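Local coordinates for ribosomal-protein-serine acetyltransferase, putative (Vibrio cholerae O1 biovar eltor, PDB 2FCK) that is of unconfirmed function but probably transfers an acetyl group from acetyl-CoA to the N-terminal serine or alanine of a protein, as a GNAT-family acetyltransferase, at residues F8-L17 with Y114-F125; K67-V75 with G85-Y93. All coordinates share one frame; numbering follows the deposited sequence.

Contact 1: residues F8-L17 with Y114-F125; sequences FQIVTQRLQL and YGKEALTALILF. With NO3 (nitrate ion), chain D.
Glu117 reaches from the helix into the turn between strands 10-11 and 15-18, and its carboxylate gathers four hydrogen bonds there. Thr12 OG1 donates to the anti lone pair of Glu117 OE2 at 2.5 Å, and the backbone N of Arg14 meets the same oxygen nearly head-on at 2.9 Å. The other oxygen, OE1, takes the salt bridge: Arg14 NE lies 2.7 Å from Glu117 OE1 on its syn side, and NH1 of the same arginine is 2.8 Å from it. Carboxylate and guanidinium are almost coplanar (14°), the arginine chain bending at chi3 (-67°) to present this flank.

Tyr114 puts its CE2 edge over one face of the guanidinium, CE2 standing 3.6 Å from Arg14 CZ with the planes 83° apart, while Leu15 CD2 sits over the tyrosine ring in a CH-pi contact, 3.8 Å from its centroid. Further along the helix Phe8 and Phe125 meet obliquely, and Ile10 CD1 packs on Phe125 CB.

Between these ends the packing is apolar: Ala121 CB touches Thr12 CG2 at 3.6 Å as well as Ile10 CG2, and Leu15 and Leu17 lean on Ala118. At the helix start Lys116 N donates to O3 of a nitrate, probably from the crystallisation liquor, which Arg152 also holds; an anion here is consistent with the pyrophosphate site of CoA in GNAT relatives. With each carboxylate oxygen accepting two hydrogen bonds, Glu117 is probably ionised and fixed in rotation, pinning the turn to the helix.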
loop_
_atom_site.group_PDB
_atom_site.type_symbol
_atom_site.label_atom_id
_atom_site.label_comp_id
_atom_site.label_asym_id
_atom_site.label_seq_id
_atom_site.Cartn_x
_atom_site.Cartn_y
_atom_site.Cartn_z
ATOM N N PHE A 8 -7.304 -20.267 12.150
ATOM C CA PHE A 8 -7.698 -19.017 12.806
ATOM C C PHE A 8 -9.031 -18.519 12.295
ATOM O O PHE A 8 -9.234 -18.456 11.087
ATOM C CB PHE A 8 -6.687 -17.890 12.519
ATOM C CG PHE A 8 -7.101 -16.545 13.104
ATOM C CD1 PHE A 8 -7.512 -15.490 12.266
ATOM C CD2 PHE A 8 -7.098 -16.332 14.494
ATOM C CE1 PHE A 8 -7.923 -14.231 12.812
ATOM C CE2 PHE A 8 -7.483 -15.073 15.031
ATOM C CZ PHE A 8 -7.888 -14.034 14.187
ATOM N N GLN A 9 -9.939 -18.201 13.229
ATOM C CA GLN A 9 -11.278 -17.702 12.876
ATOM C C GLN A 9 -11.569 -16.411 13.641
ATOM O O GLN A 9 -11.091 -16.216 14.771
ATOM C CB GLN A 9 -12.371 -18.712 13.204
ATOM C CG GLN A 9 -11.961 -20.163 12.881
ATOM C CD GLN A 9 -13.093 -21.105 12.934
ATOM O OE1 GLN A 9 -14.030 -20.923 13.722
ATOM N NE2 GLN A 9 -13.045 -22.139 12.082
ATOM N N ILE A 10 -12.366 -15.544 13.027
ATOM C CA ILE A 10 -12.971 -14.458 13.772
ATOM C C ILE A 10 -14.450 -14.800 13.843
ATOM O O ILE A 10 -15.088 -15.005 12.814
ATOM C CB ILE A 10 -12.727 -13.072 13.073
ATOM C CG1 ILE A 10 -11.246 -12.687 12.983
ATOM C CG2 ILE A 10 -13.519 -11.973 13.822
ATOM C CD1 ILE A 10 -11.034 -11.558 11.927
ATOM N N VAL A 11 -15.004 -14.899 15.058
ATOM C CA VAL A 11 -16.381 -15.340 15.254
ATOM C C VAL A 11 -17.183 -14.237 15.934
ATOM O O VAL A 11 -16.747 -13.678 16.924
ATOM C CB VAL A 11 -16.466 -16.630 16.120
ATOM C CG1 VAL A 11 -17.929 -17.102 16.214
ATOM C CG2 VAL A 11 -15.557 -17.682 15.555
ATOM N N THR A 12 -18.332 -13.933 15.378
ATOM C CA THR A 12 -19.177 -12.872 15.912
ATOM C C THR A 12 -20.463 -13.528 16.414
ATOM O O THR A 12 -20.541 -14.731 16.481
ATOM C CB THR A 12 -19.512 -11.834 14.811
ATOM O OG1 THR A 12 -20.276 -12.465 13.783
ATOM C CG2 THR A 12 -18.269 -11.175 14.232
ATOM N N GLN A 13 -21.491 -12.750 16.752
ATOM C CA GLN A 13 -22.734 -13.373 17.236
ATOM C C GLN A 13 -23.340 -14.342 16.205
ATOM O O GLN A 13 -23.756 -15.486 16.538
ATOM C CB GLN A 13 -23.760 -12.282 17.597
ATOM C CG GLN A 13 -25.062 -12.911 18.061
ATOM C CD GLN A 13 -26.231 -11.948 18.095
ATOM O OE1 GLN A 13 -26.124 -10.789 17.714
ATOM N NE2 GLN A 13 -27.389 -12.464 18.498
ATOM N N ARG A 14 -23.380 -13.896 14.952
ATOM C CA ARG A 14 -24.075 -14.657 13.911
ATOM C C ARG A 14 -23.184 -15.307 12.842
ATOM O O ARG A 14 -23.662 -16.163 12.082
ATOM C CB ARG A 14 -25.127 -13.777 13.247
ATOM C CG ARG A 14 -26.191 -13.217 14.224
ATOM C CD ARG A 14 -27.151 -12.354 13.469
ATOM N NE ARG A 14 -26.517 -11.139 12.953
ATOM C CZ ARG A 14 -27.144 -10.229 12.216
ATOM N NH1 ARG A 14 -26.503 -9.140 11.795
ATOM N NH2 ARG A 14 -28.448 -10.395 11.923
ATOM N N LEU A 15 -21.906 -14.921 12.818
ATOM C CA LEU A 15 -20.998 -15.214 11.680
ATOM C C LEU A 15 -19.666 -15.820 12.088
ATOM O O LEU A 15 -19.164 -15.594 13.204
ATOM C CB LEU A 15 -20.742 -13.937 10.809
ATOM C CG LEU A 15 -21.962 -13.178 10.334
ATOM C CD1 LEU A 15 -21.526 -11.831 9.657
ATOM C CD2 LEU A 15 -22.854 -14.063 9.431
ATOM N N GLN A 16 -19.091 -16.582 11.156
ATOM C CA GLN A 16 -17.808 -17.217 11.362
ATOM C C GLN A 16 -16.970 -16.823 10.163
ATOM O O GLN A 16 -17.336 -17.147 9.025
ATOM C CB GLN A 16 -17.996 -18.738 11.408
ATOM C CG GLN A 16 -16.736 -19.503 11.570
ATOM C CD GLN A 16 -16.962 -20.986 11.301
ATOM O OE1 GLN A 16 -17.548 -21.367 10.272
ATOM N NE2 GLN A 16 -16.565 -21.815 12.253
ATOM N N LEU A 17 -15.866 -16.129 10.428
ATOM C CA LEU A 17 -14.966 -15.649 9.383
ATOM C C LEU A 17 -13.765 -16.604 9.398
ATOM O O LEU A 17 -13.076 -16.688 10.413
ATOM C CB LEU A 17 -14.497 -14.199 9.681
ATOM C CG LEU A 17 -15.451 -13.064 9.272
ATOM C CD1 LEU A 17 -16.821 -13.154 10.013
ATOM C CD2 LEU A 17 -14.749 -11.770 9.624
ATOM N N TYR A 114 -25.399 -8.572 7.839
ATOM C CA TYR A 114 -24.195 -9.436 7.828
ATOM C C TYR A 114 -22.960 -8.710 7.311
ATOM O O TYR A 114 -21.835 -8.967 7.774
ATOM C CB TYR A 114 -24.394 -10.693 6.989
ATOM C CG TYR A 114 -25.329 -11.740 7.623
ATOM C CD1 TYR A 114 -25.679 -12.883 6.918
ATOM C CD2 TYR A 114 -25.823 -11.576 8.906
ATOM C CE1 TYR A 114 -26.490 -13.865 7.477
ATOM C CE2 TYR A 114 -26.652 -12.560 9.491
ATOM C CZ TYR A 114 -26.981 -13.688 8.757
ATOM O OH TYR A 114 -27.801 -14.643 9.325
ATOM N N GLY A 115 -23.152 -7.832 6.327
ATOM C CA GLY A 115 -21.987 -7.103 5.798
ATOM C C GLY A 115 -21.341 -6.201 6.842
ATOM O O GLY A 115 -20.107 -6.173 7.012
ATOM N N LYS A 116 -22.183 -5.509 7.598
ATOM C CA LYS A 116 -21.688 -4.622 8.654
ATOM C C LYS A 116 -21.055 -5.477 9.785
ATOM O O LYS A 116 -19.972 -5.138 10.284
ATOM C CB LYS A 116 -22.823 -3.748 9.219
ATOM C CG LYS A 116 -22.291 -2.711 10.204
ATOM C CD LYS A 116 -23.423 -1.845 10.713
ATOM C CE LYS A 116 -22.949 -0.878 11.760
ATOM N NZ LYS A 116 -24.170 -0.151 12.240
ATOM N N GLU A 117 -21.665 -6.595 10.125
ATOM C CA GLU A 117 -21.140 -7.428 11.195
ATOM C C GLU A 117 -19.770 -8.029 10.784
ATOM O O GLU A 117 -18.818 -7.991 11.554
ATOM C CB GLU A 117 -22.150 -8.549 11.539
ATOM C CG GLU A 117 -21.738 -9.436 12.711
ATOM C CD GLU A 117 -22.859 -10.386 13.095
ATOM O OE1 GLU A 117 -24.041 -10.044 12.880
ATOM O OE2 GLU A 117 -22.582 -11.485 13.596
ATOM N N ALA A 118 -19.669 -8.581 9.574
ATOM C CA ALA A 118 -18.420 -9.182 9.114
ATOM C C ALA A 118 -17.296 -8.128 8.930
ATOM O O ALA A 118 -16.146 -8.319 9.356
ATOM C CB ALA A 118 -18.673 -9.919 7.794
ATOM N N LEU A 119 -17.628 -7.018 8.268
ATOM C CA LEU A 119 -16.585 -6.039 7.982
ATOM C C LEU A 119 -16.128 -5.344 9.265
ATOM O O LEU A 119 -14.932 -5.095 9.468
ATOM C CB LEU A 119 -17.043 -5.038 6.887
ATOM C CG LEU A 119 -16.032 -4.007 6.427
ATOM C CD1 LEU A 119 -14.842 -4.720 5.839
ATOM C CD2 LEU A 119 -16.687 -3.094 5.351
ATOM N N THR A 120 -17.079 -5.083 10.180
ATOM C CA THR A 120 -16.684 -4.482 11.455
ATOM C C THR A 120 -15.764 -5.435 12.250
ATOM O O THR A 120 -14.779 -4.982 12.849
ATOM C CB THR A 120 -17.940 -4.123 12.301
ATOM O OG1 THR A 120 -18.662 -3.072 11.611
ATOM C CG2 THR A 120 -17.554 -3.641 13.714
ATOM N N ALA A 121 -16.054 -6.742 12.195
ATOM C CA ALA A 121 -15.193 -7.743 12.879
ATOM C C ALA A 121 -13.760 -7.637 12.348
ATOM O O ALA A 121 -12.774 -7.590 13.126
ATOM C CB ALA A 121 -15.762 -9.142 12.654
ATOM N N LEU A 122 -13.663 -7.481 11.022
ATOM C CA LEU A 122 -12.331 -7.447 10.417
ATOM C C LEU A 122 -11.617 -6.145 10.788
ATOM O O LEU A 122 -10.423 -6.121 11.096
ATOM C CB LEU A 122 -12.442 -7.623 8.896
ATOM C CG LEU A 122 -11.081 -7.650 8.172
ATOM C CD1 LEU A 122 -10.221 -8.828 8.678
ATOM C CD2 LEU A 122 -11.247 -7.704 6.633
ATOM N N ILE A 123 -12.338 -5.042 10.766
ATOM C CA ILE A 123 -11.763 -3.754 11.129
ATOM C C ILE A 123 -11.254 -3.759 12.589
ATOM O O ILE A 123 -10.146 -3.304 12.910
ATOM C CB ILE A 123 -12.854 -2.676 10.944
ATOM C CG1 ILE A 123 -13.101 -2.439 9.406
ATOM C CG2 ILE A 123 -12.449 -1.317 11.650
ATOM C CD1 ILE A 123 -14.431 -1.639 9.195
ATOM N N LEU A 124 -12.066 -4.284 13.490
ATOM C CA LEU A 124 -11.651 -4.383 14.890
ATOM C C LEU A 124 -10.426 -5.275 15.068
ATOM O O LEU A 124 -9.534 -4.946 15.843
ATOM C CB LEU A 124 -12.794 -4.874 15.778
ATOM C CG LEU A 124 -13.935 -3.860 15.867
ATOM C CD1 LEU A 124 -15.136 -4.502 16.650
ATOM C CD2 LEU A 124 -13.476 -2.498 16.452
ATOM N N PHE A 125 -10.380 -6.378 14.335
ATOM C CA PHE A 125 -9.190 -7.238 14.360
ATOM C C PHE A 125 -7.955 -6.447 13.939
ATOM O O PHE A 125 -6.900 -6.492 14.603
ATOM C CB PHE A 125 -9.448 -8.454 13.473
ATOM C CG PHE A 125 -8.222 -9.257 13.162
ATOM C CD1 PHE A 125 -7.663 -10.088 14.118
ATOM C CD2 PHE A 125 -7.659 -9.179 11.900
ATOM C CE1 PHE A 125 -6.513 -10.854 13.816
ATOM C CE2 PHE A 125 -6.513 -9.907 11.589
ATOM C CZ PHE A 125 -5.951 -10.739 12.551
HETATM N N NO3 D . -24.874 -4.586 5.706
HETATM O O1 NO3 D . -24.591 -5.003 4.425
HETATM O O2 NO3 D . -25.168 -3.292 6.051
HETATM O O3 NO3 D . -24.833 -5.474 6.729
#

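Contact 2: residues K67-V75 with G85-Y93; sequences KAEAYGFGV and GMVAINEFY
The carbonyl oxygen of Gly85 receives the shortest direct bond between the strands, from Val75 N at 2.8 Å, the donor lying above the carbonyl plane. Beyond it the strands pair antiparallel. Phe73 with Val87 and Tyr71 with Ile89 are hydrogen-bonded pairs, Phe73 N approaching Val87 O nearly in line with the carbonyl at 2.9 Å. The non-hydrogen-bonded pair Gly72-Ala88 lies between these two, and Gly74-Met86, another, follows on the Val75 side of Phe73-Val87; the CA of Ala88 makes a CA-H...O contact of 3.2 Å to Tyr71 O. Gly72 and Gly74 bring no side chains to the face of Ala88 and Met86 (a selenomethionine), and Ala88 CB lies 3.8 Å from Gly72 CA.

On the other face Val75 CG2 meets Val87 CG2 at 4.1 Å. Tyr71 and Phe92 meet rim to rim, Tyr71 CE2 being 3.6 Å from Phe92 CE1. Past the last pair a water bridges Glu69 O and Phe92 N, where the strands part.

Asn90 and Glu91 form a classic beta bulge opposite Ser100 of strand 98-105. This hairpin lies between strands 15-18 and 98-105; helix 114-129 packs on the face of Phe73, Val75 and Val87, and Trp65 meets Tyr71 and Phe73 edge-to-face.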
loop_
_atom_site.group_PDB
_atom_site.type_symbol
_atom_site.label_atom_id
_atom_site.label_comp_id
_atom_site.label_asym_id
_atom_site.label_seq_id
_atom_site.Cartn_x
_atom_site.Cartn_y
_atom_site.Cartn_z
ATOM N N LYS A 67 1.127 -17.661 3.667
ATOM C CA LYS A 67 2.338 -16.838 3.384
ATOM C C LYS A 67 2.242 -15.499 4.154
ATOM O O LYS A 67 3.165 -14.673 4.095
ATOM C CB LYS A 67 2.471 -16.528 1.877
ATOM C CG LYS A 67 3.091 -17.614 1.013
ATOM C CD LYS A 67 2.684 -17.402 -0.444
ATOM C CE LYS A 67 3.772 -16.774 -1.286
ATOM N NZ LYS A 67 3.241 -16.483 -2.670
ATOM N N ALA A 68 1.115 -15.277 4.840
ATOM C CA ALA A 68 0.832 -14.029 5.579
ATOM C C ALA A 68 0.780 -12.753 4.721
ATOM O O ALA A 68 0.983 -11.649 5.232
ATOM C CB ALA A 68 1.762 -13.839 6.806
ATOM N N GLU A 69 0.469 -12.918 3.434
ATOM C CA GLU A 69 0.401 -11.793 2.488
ATOM C C GLU A 69 -0.990 -11.162 2.421
ATOM O O GLU A 69 -1.130 -9.991 2.071
ATOM C CB GLU A 69 0.844 -12.229 1.096
ATOM C CG GLU A 69 2.346 -12.518 1.021
ATOM C CD GLU A 69 2.829 -12.814 -0.386
ATOM O OE1 GLU A 69 4.050 -13.014 -0.552
ATOM O OE2 GLU A 69 2.005 -12.865 -1.338
ATOM N N ALA A 70 -2.018 -11.959 2.703
ATOM C CA ALA A 70 -3.394 -11.509 2.571
ATOM C C ALA A 70 -4.240 -12.490 3.338
ATOM O O ALA A 70 -3.869 -13.666 3.430
ATOM C CB ALA A 70 -3.806 -11.493 1.088
ATOM N N TYR A 71 -5.383 -12.055 3.833
ATOM C CA TYR A 71 -6.212 -12.910 4.613
ATOM C C TYR A 71 -7.595 -12.751 4.001
ATOM O O TYR A 71 -8.249 -11.741 4.220
ATOM C CB TYR A 71 -6.181 -12.508 6.092
ATOM C CG TYR A 71 -4.849 -12.823 6.738
ATOM C CD1 TYR A 71 -4.481 -14.156 7.016
ATOM C CD2 TYR A 71 -3.953 -11.814 7.058
ATOM C CE1 TYR A 71 -3.251 -14.463 7.588
ATOM C CE2 TYR A 71 -2.689 -12.117 7.629
ATOM C CZ TYR A 71 -2.374 -13.451 7.916
ATOM O OH TYR A 71 -1.161 -13.792 8.481
ATOM N N GLY A 72 -7.975 -13.704 3.148
ATOM C CA GLY A 72 -9.332 -13.633 2.535
ATOM C C GLY A 72 -10.210 -14.581 3.303
ATOM O O GLY A 72 -10.020 -15.791 3.191
ATOM N N PHE A 73 -11.113 -14.020 4.120
ATOM C CA PHE A 73 -12.020 -14.772 4.958
ATOM C C PHE A 73 -13.340 -15.017 4.248
ATOM O O PHE A 73 -14.038 -14.057 3.829
ATOM C CB PHE A 73 -12.375 -13.995 6.227
ATOM C CG PHE A 73 -11.204 -13.711 7.133
ATOM C CD1 PHE A 73 -10.402 -12.585 6.924
ATOM C CD2 PHE A 73 -10.977 -14.522 8.263
ATOM C CE1 PHE A 73 -9.341 -12.288 7.788
ATOM C CE2 PHE A 73 -9.910 -14.222 9.124
ATOM C CZ PHE A 73 -9.105 -13.116 8.895
ATOM N N GLY A 74 -13.724 -16.284 4.138
ATOM C CA GLY A 74 -15.124 -16.563 3.837
ATOM C C GLY A 74 -15.973 -16.154 5.046
ATOM O O GLY A 74 -15.580 -16.337 6.219
ATOM N N VAL A 75 -17.147 -15.630 4.772
ATOM C CA VAL A 75 -18.068 -15.279 5.860
ATOM C C VAL A 75 -19.198 -16.298 5.860
ATOM O O VAL A 75 -19.966 -16.360 4.892
ATOM C CB VAL A 75 -18.625 -13.830 5.675
ATOM C CG1 VAL A 75 -19.650 -13.455 6.820
ATOM C CG2 VAL A 75 -17.465 -12.795 5.631
ATOM N N GLY A 85 -20.548 -14.420 1.791
ATOM C CA GLY A 85 -19.658 -13.421 1.203
ATOM C C GLY A 85 -18.236 -13.577 1.699
ATOM O O GLY A 85 -17.862 -14.650 2.235
HETATM N N MSE A 86 -17.437 -12.528 1.501
HETATM C CA MSE A 86 -16.028 -12.558 1.938
HETATM C C MSE A 86 -15.644 -11.164 2.415
HETATM O O MSE A 86 -16.168 -10.145 1.920
HETATM C CB MSE A 86 -15.125 -13.000 0.800
HETATM C CG MSE A 86 -15.307 -14.469 0.421
HETATM SE SE MSE A 86 -13.910 -14.974 -0.879
HETATM C CE MSE A 86 -12.526 -15.364 0.448
ATOM N N VAL A 87 -14.746 -11.125 3.387
ATOM C CA VAL A 87 -14.067 -9.892 3.772
ATOM C C VAL A 87 -12.584 -10.223 3.766
ATOM O O VAL A 87 -12.193 -11.347 4.132
ATOM C CB VAL A 87 -14.538 -9.350 5.166
ATOM C CG1 VAL A 87 -16.038 -8.881 5.107
ATOM C CG2 VAL A 87 -14.259 -10.384 6.315
ATOM N N ALA A 88 -11.777 -9.276 3.312
ATOM C CA ALA A 88 -10.350 -9.583 3.185
ATOM C C ALA A 88 -9.451 -8.461 3.588
ATOM O O ALA A 88 -9.762 -7.296 3.303
ATOM C CB ALA A 88 -10.040 -9.982 1.750
ATOM N N ILE A 89 -8.287 -8.822 4.137
ATOM C CA ILE A 89 -7.147 -7.890 4.112
ATOM C C ILE A 89 -6.406 -8.218 2.815
ATOM O O ILE A 89 -5.844 -9.325 2.657
ATOM C CB ILE A 89 -6.177 -8.075 5.306
ATOM C CG1 ILE A 89 -6.903 -7.900 6.644
ATOM C CG2 ILE A 89 -5.039 -7.025 5.231
ATOM C CD1 ILE A 89 -6.170 -8.465 7.849
ATOM N N ASN A 90 -6.452 -7.282 1.875
ATOM C CA ASN A 90 -5.862 -7.538 0.584
ATOM C C ASN A 90 -4.369 -7.351 0.583
ATOM O O ASN A 90 -3.684 -8.100 -0.106
ATOM C CB ASN A 90 -6.440 -6.596 -0.470
ATOM C CG ASN A 90 -7.838 -6.888 -0.811
ATOM O OD1 ASN A 90 -8.252 -8.044 -0.858
ATOM N ND2 ASN A 90 -8.602 -5.825 -1.102
ATOM N N GLU A 91 -3.873 -6.308 1.263
ATOM C CA GLU A 91 -2.438 -5.952 1.289
ATOM C C GLU A 91 -2.086 -5.208 2.563
ATOM O O GLU A 91 -2.792 -4.263 2.951
ATOM C CB GLU A 91 -2.098 -5.039 0.092
ATOM C CG GLU A 91 -0.702 -4.355 0.134
ATOM C CD GLU A 91 0.376 -5.136 -0.634
ATOM O OE1 GLU A 91 1.560 -5.202 -0.190
ATOM O OE2 GLU A 91 0.016 -5.628 -1.735
ATOM N N PHE A 92 -0.963 -5.592 3.172
ATOM C CA PHE A 92 -0.419 -4.846 4.294
ATOM C C PHE A 92 0.558 -3.790 3.753
ATOM O O PHE A 92 1.318 -4.072 2.844
ATOM C CB PHE A 92 0.324 -5.773 5.254
ATOM C CG PHE A 92 -0.614 -6.693 6.015
ATOM C CD1 PHE A 92 -0.796 -8.012 5.610
ATOM C CD2 PHE A 92 -1.295 -6.211 7.118
ATOM C CE1 PHE A 92 -1.686 -8.872 6.343
ATOM C CE2 PHE A 92 -2.174 -7.078 7.858
ATOM C CZ PHE A 92 -2.329 -8.390 7.452
ATOM N N TYR A 93 0.570 -2.617 4.338
ATOM C CA TYR A 93 1.558 -1.658 3.915
ATOM C C TYR A 93 2.314 -1.279 5.173
ATOM O O TYR A 93 1.988 -0.325 5.859
ATOM C CB TYR A 93 0.890 -0.510 3.147
ATOM C CG TYR A 93 -0.066 -0.988 2.059
ATOM C CD1 TYR A 93 0.396 -1.673 0.931
ATOM C CD2 TYR A 93 -1.429 -0.731 2.155
ATOM C CE1 TYR A 93 -0.494 -2.094 -0.069
ATOM C CE2 TYR A 93 -2.327 -1.162 1.178
ATOM C CZ TYR A 93 -1.848 -1.843 0.069
ATOM O OH TYR A 93 -2.729 -2.243 -0.905
HETATM O O HOH W 1 0.730 -7.788 2.094
HETATM O O HOH W 2 -1.500 -9.674 -1.018
#

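Contact 2 is nested in the chain between the two halves of contact 1: strands 10-11 and 15-18 come first, the hairpin of 71-77 and 83-93 next, and helix 114-129 last. The centres lie about 13 Å apart. Both contacts share one mixed sheet, in which strand 15-18 pairs with strand 71-77, and the helix lies against one face of it. They touch directly: Leu17 CD2 is 3.6 Å from Val87 CG2, and Leu122 CD1 is 3.7 Å from Phe73 CE1. Apolar side chains of the N-terminal strands, the hairpin and the helix thus pack together on one face of the sheet, consistent with the central part of a GNAT fold.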